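Local coordinates for protein phosphoribosylamine--glycine ligase (Thermotoga maritima, PDB 1VKZ) that catalyses the ATP-dependent joining of glycine to 5-phosphoribosylamine, giving glycinamide ribonucleotide in the second step of de novo purine synthesis, at residues S242-I245 and K246-E250; K107-A110 and K111-K115; I73-G77 and S78-L82. All blocks are in the same frame, centred on the assembly; numbering follows the deposited sequence.

Overall arrangement
The three contacts are local and follow one another along the chain, contact 3 first, then contact 2, then contact 1. Contact 3 lies at the end of strand 73-74 of the parallel sheet in the N domain. Contacts 1 and 2 belong to two helices of the ATP-grasp region, their centres about 21 Å apart; contacts 2 and 3 are separated by the same distance. Contact 2 borders the predicted sites directly: Lys107 and Lys111 form salt bridges with Glu285 (metal) and Asp189 (ATP). Contact 3 approaches the predicted nucleotide site through Phe81, beside Leu151. Contact 1, about 28 Å from contact 3 between centres, sits at the surface, yet its buried Ile248 touches Leu197, within the predicted ATP-binding range.

Contact 1: residues S242-I245 and K246-E250; sequences SDTI and KKIEE
Lys247 runs back along the first turn of helix 242-261, over the carbonyl of Asp243. Its CB sits between two carbonyls, 3.6 Å from Thr244 O and near Asp243 O, and its CG is only 3.3 Å from Asp243 O. CG is placed there by standing anti to the carbonyl carbon of Lys247 (chi1 -66°). The rest of the chain is extended, and CD and CE pass Asp243 O at 3.9 and 4.0 Å, carrying NZ on to a hydrogen bond with Gly279 O; Asp280 offers a second, long and weak ion pair. A long, flexible lysine suits a place where methylenes must follow the helix while the charge is delivered to a neighbouring hairpin. The backbone makes the usual i to i+4 bonds, Lys247 N to Asp243 O at 3.1 Å and Ile248 N to Thr244 O at 2.9 Å. On another side of the helix, Ile248 CD1 comes 4.2 Å from Thr244 CG2, and the two side chains touch Leu274 and Leu276 of strand 269-277 respectively. Ile248 and Thr244 thus face the ATP-grasp sheet, consistent with an amphipathic helix, whereas the lysine ammonium is tied to the loop joining strands 269-277 and 280-287.

Contact 2: residues K107-A110 and K111-K115; sequences KVYA and KRFMK
Lys111 begins the second turn of helix 107-116, its N bonded to Lys107 O at 3.3 Å. Its CG lies 3.6 Å from the same oxygen, and bends at chi2 and chi3 lead NZ away to a salt bridge with Asp189 and hydrogen bonds to Ala122 O and Thr121 OG1. A lysine suits this buried place because its ammonium can serve several oxygens at once. Arg112 comes next and lies alongside Val108, both side chains pointing the same way. Val108 CG1 rests over one face of the guanidinium, off toward its rim, 3.7 Å from Arg112 NH1. The valine methyl reaches that face because it stands anti to its own backbone N (chi1 179°), while the arginine is extended from CG to NE; the flat, delocalised guanidinium can lie against an apolar methyl. The helix belongs to the ATP-grasp region, packing between strands 124-127 and 280-287, and Lys107 one turn back makes a salt bridge with Glu285, predicted to bind the metal. Phe113 points its ring to Leu103, Ile119 and Tyr286, an apolar setting that suits an aromatic. Its CB approaches the Tyr109 ring obliquely, 4.3 Å from Tyr109 CE2, and its CD1 is 4.0 Å from Tyr109 OH. Met114, a selenomethionine, curls back at chi3 (-100°) to set CE 4.0 Å from Ala110 CB. The small alanine lets this unbranched, pliable chain fold close to the helix, with Met114 CG 3.2 Å from Ala110 O and the side chain touching Ile283 and Tyr286.

Contact 3: residues I73-G77 and S78-L82; sequences IVIPG and SEEFL
The turn that leaves strand 73-74 of the parallel, Rossmann-like sheet in the N domain brings Ile75 against Glu80. The side chains of Glu80 and Ile75 cross obliquely; Glu80 OE1 is 3.4 Å from Ile75 CG1, and Glu80 OE2 is 3.1 Å from Ile75 CG2. With CG1 anti to its backbone N (chi1 156°), Ile75 offers both branches to the acid, and the chain of Glu80 is extended beyond CG, which carries the carboxylate across to them. The contact is van der Waals only, an acid laid on an apolar side chain. Just past the strand, the apolar isoleucine suits a buried place against Leu21 and Val93; the Glu80 side chain also touches Pro96. Cutting Glu80 back to an alanine would remove CG and the carboxylate, and would probably uncover CG1 and CG2 of Ile75 and open a gap there. Between the two residues the chain turns at Gly77, whose backbone angles (phi 165°, psi -144°) would jam a CB against the preceding carbonyl oxygen and the next backbone N, which explains a glycine here. Beyond the turn, Phe81 packs on Ala101 and Leu151, the latter within the predicted ATP site, as befits a large apolar ring. Past Gly77 the chain coils tightly, with Phe81 N hydrogen-bonded to Ser78 O at 3.1 Å.

Contact 1: residues S242-I245 and K246-E250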
loop_
_atom_site.group_PDB
_atom_site.type_symbol
_atom_site.label_atom_id
_atom_site.label_comp_id
_atom_site.label_asym_id
_atom_site.label_seq_id
_atom_site.Cartn_x
_atom_site.Cartn_y
_atom_site.Cartn_z
ATOM N N SER A 242 13.624 18.822 -5.212
ATOM C CA SER A 242 14.835 17.991 -5.180
ATOM C C SER A 242 15.436 17.860 -3.777
ATOM O O SER A 242 15.963 16.806 -3.418
ATOM C CB SER A 242 15.890 18.572 -6.124
ATOM O OG SER A 242 16.191 19.912 -5.755
ATOM N N ASP A 243 15.379 18.948 -3.011
ATOM C CA ASP A 243 15.863 18.957 -1.622
ATOM C C ASP A 243 15.043 18.005 -0.733
ATOM O O ASP A 243 15.595 17.249 0.076
ATOM C CB ASP A 243 15.890 20.390 -1.060
ATOM C CG ASP A 243 14.730 21.238 -1.556
ATOM O OD1 ASP A 243 13.573 20.792 -1.353
ATOM O OD2 ASP A 243 14.879 22.340 -2.159
ATOM N N THR A 244 13.727 18.018 -0.922
ATOM C CA THR A 244 12.840 17.071 -0.272
ATOM C C THR A 244 13.138 15.629 -0.674
ATOM O O THR A 244 13.223 14.738 0.176
ATOM C CB THR A 244 11.389 17.425 -0.607
ATOM O OG1 THR A 244 11.095 18.763 -0.167
ATOM C CG2 THR A 244 10.409 16.532 0.164
ATOM N N ILE A 245 13.338 15.397 -1.964
ATOM C CA ILE A 245 13.734 14.062 -2.437
ATOM C C ILE A 245 15.061 13.631 -1.842
ATOM O O ILE A 245 15.200 12.492 -1.434
ATOM C CB ILE A 245 13.796 13.999 -3.988
ATOM C CG1 ILE A 245 12.391 14.132 -4.580
ATOM C CG2 ILE A 245 14.444 12.697 -4.456
ATOM C CD1 ILE A 245 12.382 14.296 -6.089
ATOM N N LYS A 246 16.050 14.523 -1.785
ATOM C CA LYS A 246 17.330 14.120 -1.190
ATOM C C LYS A 246 17.195 13.693 0.283
ATOM O O LYS A 246 17.829 12.736 0.724
ATOM C CB LYS A 246 18.399 15.207 -1.362
ATOM C CG LYS A 246 19.791 14.722 -0.947
ATOM C CD LYS A 246 20.915 15.224 -1.854
ATOM C CE LYS A 246 21.304 14.184 -2.915
ATOM N NZ LYS A 246 22.430 14.690 -3.767
ATOM N N LYS A 247 16.352 14.399 1.028
ATOM C CA LYS A 247 16.045 14.017 2.413
ATOM C C LYS A 247 15.303 12.698 2.490
ATOM O O LYS A 247 15.523 11.926 3.417
ATOM C CB LYS A 247 15.221 15.117 3.093
ATOM C CG LYS A 247 15.991 16.415 3.272
ATOM C CD LYS A 247 15.123 17.494 3.895
ATOM C CE LYS A 247 15.763 18.856 3.763
ATOM N NZ LYS A 247 14.970 19.898 4.488
ATOM N N ILE A 248 14.424 12.455 1.511
ATOM C CA ILE A 248 13.680 11.202 1.400
ATOM C C ILE A 248 14.610 10.055 1.118
ATOM O O ILE A 248 14.440 8.962 1.671
ATOM C CB ILE A 248 12.560 11.291 0.318
ATOM C CG1 ILE A 248 11.367 12.083 0.880
ATOM C CG2 ILE A 248 12.059 9.914 -0.063
ATOM C CD1 ILE A 248 10.211 12.332 -0.111
ATOM N N GLU A 249 15.582 10.306 0.241
ATOM C CA GLU A 249 16.632 9.341 -0.080
ATOM C C GLU A 249 17.433 8.958 1.151
ATOM O O GLU A 249 17.785 7.805 1.339
ATOM C CB GLU A 249 17.601 9.940 -1.091
ATOM C CG GLU A 249 17.071 10.049 -2.512
ATOM C CD GLU A 249 18.125 10.569 -3.487
ATOM O OE1 GLU A 249 18.770 11.601 -3.188
ATOM O OE2 GLU A 249 18.308 9.956 -4.569
ATOM N N GLU A 250 17.717 9.959 1.976
ATOM C CA GLU A 250 18.493 9.786 3.193
ATOM C C GLU A 250 17.730 8.947 4.202
ATOM O O GLU A 250 18.336 8.171 4.928
ATOM C CB GLU A 250 18.854 11.158 3.770
ATOM C CG GLU A 250 19.736 11.132 5.005
ATOM C CD GLU A 250 20.254 12.520 5.392
ATOM O OE1 GLU A 250 20.711 13.281 4.485
ATOM O OE2 GLU A 250 20.219 12.846 6.608
#

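Contact 2: residues K107-A110 and K111-K115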
loop_
_atom_site.group_PDB
_atom_site.type_symbol
_atom_site.label_atom_id
_atom_site.label_comp_id
_atom_site.label_asym_id
_atom_site.label_seq_id
_atom_site.Cartn_x
_atom_site.Cartn_y
_atom_site.Cartn_z
ATOM N N LYS A 107 4.514 -1.656 15.003
ATOM C CA LYS A 107 4.726 -0.241 14.994
ATOM C C LYS A 107 5.618 0.205 16.157
ATOM O O LYS A 107 6.317 1.184 16.037
ATOM C CB LYS A 107 3.390 0.477 14.981
ATOM C CG LYS A 107 2.730 0.462 13.630
ATOM C CD LYS A 107 1.472 1.349 13.577
ATOM C CE LYS A 107 0.784 1.292 12.195
ATOM N NZ LYS A 107 1.576 2.084 11.207
ATOM N N VAL A 108 5.621 -0.541 17.261
ATOM C CA VAL A 108 6.542 -0.274 18.348
ATOM C C VAL A 108 7.979 -0.580 17.965
ATOM O O VAL A 108 8.871 0.238 18.209
ATOM C CB VAL A 108 6.228 -1.097 19.568
ATOM C CG1 VAL A 108 7.234 -0.789 20.680
ATOM C CG2 VAL A 108 4.798 -0.804 20.034
ATOM N N TYR A 109 8.216 -1.772 17.398
ATOM C CA TYR A 109 9.543 -2.086 16.922
ATOM C C TYR A 109 10.016 -1.015 15.966
ATOM O O TYR A 109 11.164 -0.604 16.034
ATOM C CB TYR A 109 9.610 -3.454 16.266
ATOM C CG TYR A 109 10.944 -3.746 15.584
ATOM C CD1 TYR A 109 12.020 -4.238 16.304
ATOM C CD2 TYR A 109 11.124 -3.512 14.230
ATOM C CE1 TYR A 109 13.236 -4.519 15.681
ATOM C CE2 TYR A 109 12.327 -3.776 13.609
ATOM C CZ TYR A 109 13.369 -4.279 14.343
ATOM O OH TYR A 109 14.561 -4.541 13.738
ATOM N N ALA A 110 9.136 -0.540 15.080
ATOM C CA ALA A 110 9.559 0.383 14.039
ATOM C C ALA A 110 10.089 1.639 14.662
ATOM O O ALA A 110 11.118 2.169 14.230
ATOM C CB ALA A 110 8.406 0.678 13.073
ATOM N N LYS A 111 9.424 2.095 15.721
ATOM C CA LYS A 111 9.832 3.323 16.419
ATOM C C LYS A 111 11.150 3.213 17.129
ATOM O O LYS A 111 11.925 4.167 17.151
ATOM C CB LYS A 111 8.773 3.725 17.433
ATOM C CG LYS A 111 7.628 4.411 16.822
ATOM C CD LYS A 111 8.080 5.679 16.105
ATOM C CE LYS A 111 7.070 6.820 16.230
ATOM N NZ LYS A 111 7.705 8.156 15.952
ATOM N N ARG A 112 11.409 2.056 17.736
ATOM C CA ARG A 112 12.659 1.866 18.443
ATOM C C ARG A 112 13.814 1.750 17.476
ATOM O O ARG A 112 14.920 2.223 17.720
ATOM C CB ARG A 112 12.532 0.677 19.372
ATOM C CG ARG A 112 11.833 1.089 20.653
ATOM C CD ARG A 112 11.111 -0.002 21.348
ATOM N NE ARG A 112 10.457 0.449 22.567
ATOM C CZ ARG A 112 9.849 -0.376 23.412
ATOM N NH1 ARG A 112 9.775 -1.680 23.145
ATOM N NH2 ARG A 112 9.295 0.099 24.517
ATOM N N PHE A 113 13.516 1.122 16.361
ATOM C CA PHE A 113 14.436 0.998 15.259
ATOM C C PHE A 113 14.874 2.386 14.800
ATOM O O PHE A 113 16.062 2.701 14.752
ATOM C CB PHE A 113 13.719 0.256 14.128
ATOM C CG PHE A 113 14.521 0.139 12.879
ATOM C CD1 PHE A 113 15.522 -0.795 12.776
ATOM C CD2 PHE A 113 14.299 0.986 11.824
ATOM C CE1 PHE A 113 16.252 -0.892 11.617
ATOM C CE2 PHE A 113 15.053 0.906 10.666
ATOM C CZ PHE A 113 16.021 -0.032 10.567
HETATM N N MSE A 114 13.901 3.227 14.482
HETATM C CA MSE A 114 14.193 4.558 14.003
HETATM C C MSE A 114 14.990 5.444 15.025
HETATM O O MSE A 114 15.889 6.217 14.661
HETATM C CB MSE A 114 12.884 5.211 13.624
HETATM C CG MSE A 114 12.205 4.562 12.470
HETATM SE SE MSE A 114 10.623 5.582 11.949
HETATM C CE MSE A 114 9.111 4.594 12.783
ATOM N N LYS A 115 14.633 5.350 16.302
ATOM C CA LYS A 115 15.377 6.060 17.335
ATOM C C LYS A 115 16.838 5.588 17.295
ATOM O O LYS A 115 17.743 6.390 17.251
ATOM C CB LYS A 115 14.762 5.815 18.714
ATOM C CG LYS A 115 15.134 6.871 19.782
ATOM C CD LYS A 115 15.107 6.302 21.211
ATOM C CE LYS A 115 13.699 5.902 21.665
ATOM N NZ LYS A 115 13.668 5.031 22.901
#

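Contact 3: residues I73-G77 and S78-L82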
loop_
_atom_site.group_PDB
_atom_site.type_symbol
_atom_site.label_atom_id
_atom_site.label_comp_id
_atom_site.label_asym_id
_atom_site.label_seq_id
_atom_site.Cartn_x
_atom_site.Cartn_y
_atom_site.Cartn_z
ATOM N N ILE A 73 8.836 -14.790 -7.140
ATOM C CA ILE A 73 7.540 -14.653 -6.425
ATOM C C ILE A 73 7.400 -13.254 -5.855
ATOM O O ILE A 73 8.234 -12.835 -5.030
ATOM C CB ILE A 73 7.399 -15.636 -5.219
ATOM C CG1 ILE A 73 7.845 -17.034 -5.579
ATOM C CG2 ILE A 73 5.952 -15.651 -4.665
ATOM C CD1 ILE A 73 7.055 -17.662 -6.627
ATOM N N VAL A 74 6.336 -12.545 -6.259
ATOM C CA VAL A 74 6.088 -11.187 -5.770
ATOM C C VAL A 74 4.946 -11.201 -4.762
ATOM O O VAL A 74 3.799 -11.421 -5.103
ATOM C CB VAL A 74 5.804 -10.166 -6.881
ATOM C CG1 VAL A 74 5.387 -8.863 -6.274
ATOM C CG2 VAL A 74 7.024 -9.958 -7.793
ATOM N N ILE A 75 5.282 -10.976 -3.504
ATOM C CA ILE A 75 4.246 -10.848 -2.504
ATOM C C ILE A 75 3.844 -9.368 -2.291
ATOM O O ILE A 75 4.715 -8.498 -2.226
ATOM C CB ILE A 75 4.724 -11.459 -1.252
ATOM C CG1 ILE A 75 3.989 -10.847 -0.073
ATOM C CG2 ILE A 75 6.240 -11.301 -1.081
ATOM C CD1 ILE A 75 2.510 -11.104 -0.111
ATOM N N PRO A 76 2.550 -9.051 -2.303
ATOM C CA PRO A 76 1.991 -7.868 -1.592
ATOM C C PRO A 76 0.925 -8.134 -0.505
ATOM O O PRO A 76 -0.242 -8.403 -0.839
ATOM C CB PRO A 76 1.349 -7.094 -2.735
ATOM C CG PRO A 76 1.269 -8.219 -3.893
ATOM C CD PRO A 76 1.562 -9.591 -3.226
ATOM N N GLY A 77 1.309 -8.034 0.774
ATOM C CA GLY A 77 0.359 -8.208 1.855
ATOM C C GLY A 77 0.980 -8.424 3.217
ATOM O O GLY A 77 1.994 -7.799 3.551
ATOM N N SER A 78 0.314 -9.278 4.009
ATOM C CA SER A 78 0.807 -9.810 5.269
ATOM C C SER A 78 1.228 -11.278 5.124
ATOM O O SER A 78 1.643 -11.931 6.107
ATOM C CB SER A 78 -0.316 -9.740 6.324
ATOM O OG SER A 78 -1.344 -10.699 6.063
ATOM N N GLU A 79 1.094 -11.818 3.915
ATOM C CA GLU A 79 1.841 -13.024 3.573
ATOM C C GLU A 79 3.228 -12.900 4.216
ATOM O O GLU A 79 3.690 -13.819 4.903
ATOM C CB GLU A 79 1.899 -13.216 2.053
ATOM C CG GLU A 79 0.891 -14.258 1.536
ATOM C CD GLU A 79 0.001 -13.794 0.372
ATOM O OE1 GLU A 79 0.257 -12.720 -0.228
ATOM O OE2 GLU A 79 -0.984 -14.509 0.046
ATOM N N GLU A 80 3.820 -11.713 4.110
ATOM C CA GLU A 80 5.190 -11.482 4.534
ATOM C C GLU A 80 5.580 -11.570 5.984
ATOM O O GLU A 80 6.764 -11.486 6.269
ATOM C CB GLU A 80 5.706 -10.201 3.939
ATOM C CG GLU A 80 6.517 -10.513 2.717
ATOM C CD GLU A 80 6.566 -9.393 1.789
ATOM O OE1 GLU A 80 5.674 -8.523 1.816
ATOM O OE2 GLU A 80 7.508 -9.397 1.015
ATOM N N PHE A 81 4.642 -11.805 6.890
ATOM C CA PHE A 81 5.028 -12.286 8.226
ATOM C C PHE A 81 4.988 -13.825 8.254
ATOM O O PHE A 81 4.711 -14.423 9.289
ATOM C CB PHE A 81 4.218 -11.567 9.296
ATOM C CG PHE A 81 3.941 -10.134 8.922
ATOM C CD1 PHE A 81 2.735 -9.772 8.330
ATOM C CD2 PHE A 81 4.926 -9.166 9.050
ATOM C CE1 PHE A 81 2.517 -8.448 7.918
ATOM C CE2 PHE A 81 4.695 -7.851 8.651
ATOM C CZ PHE A 81 3.504 -7.498 8.082
ATOM N N LEU A 82 5.259 -14.428 7.077
ATOM C CA LEU A 82 5.988 -15.724 6.943
ATOM C C LEU A 82 6.781 -15.969 5.602
ATOM O O LEU A 82 7.891 -16.492 5.651
ATOM C CB LEU A 82 5.067 -16.929 7.249
ATOM C CG LEU A 82 5.703 -18.291 7.637
ATOM C CD1 LEU A 82 7.194 -18.250 8.058
ATOM C CD2 LEU A 82 4.899 -18.987 8.767
#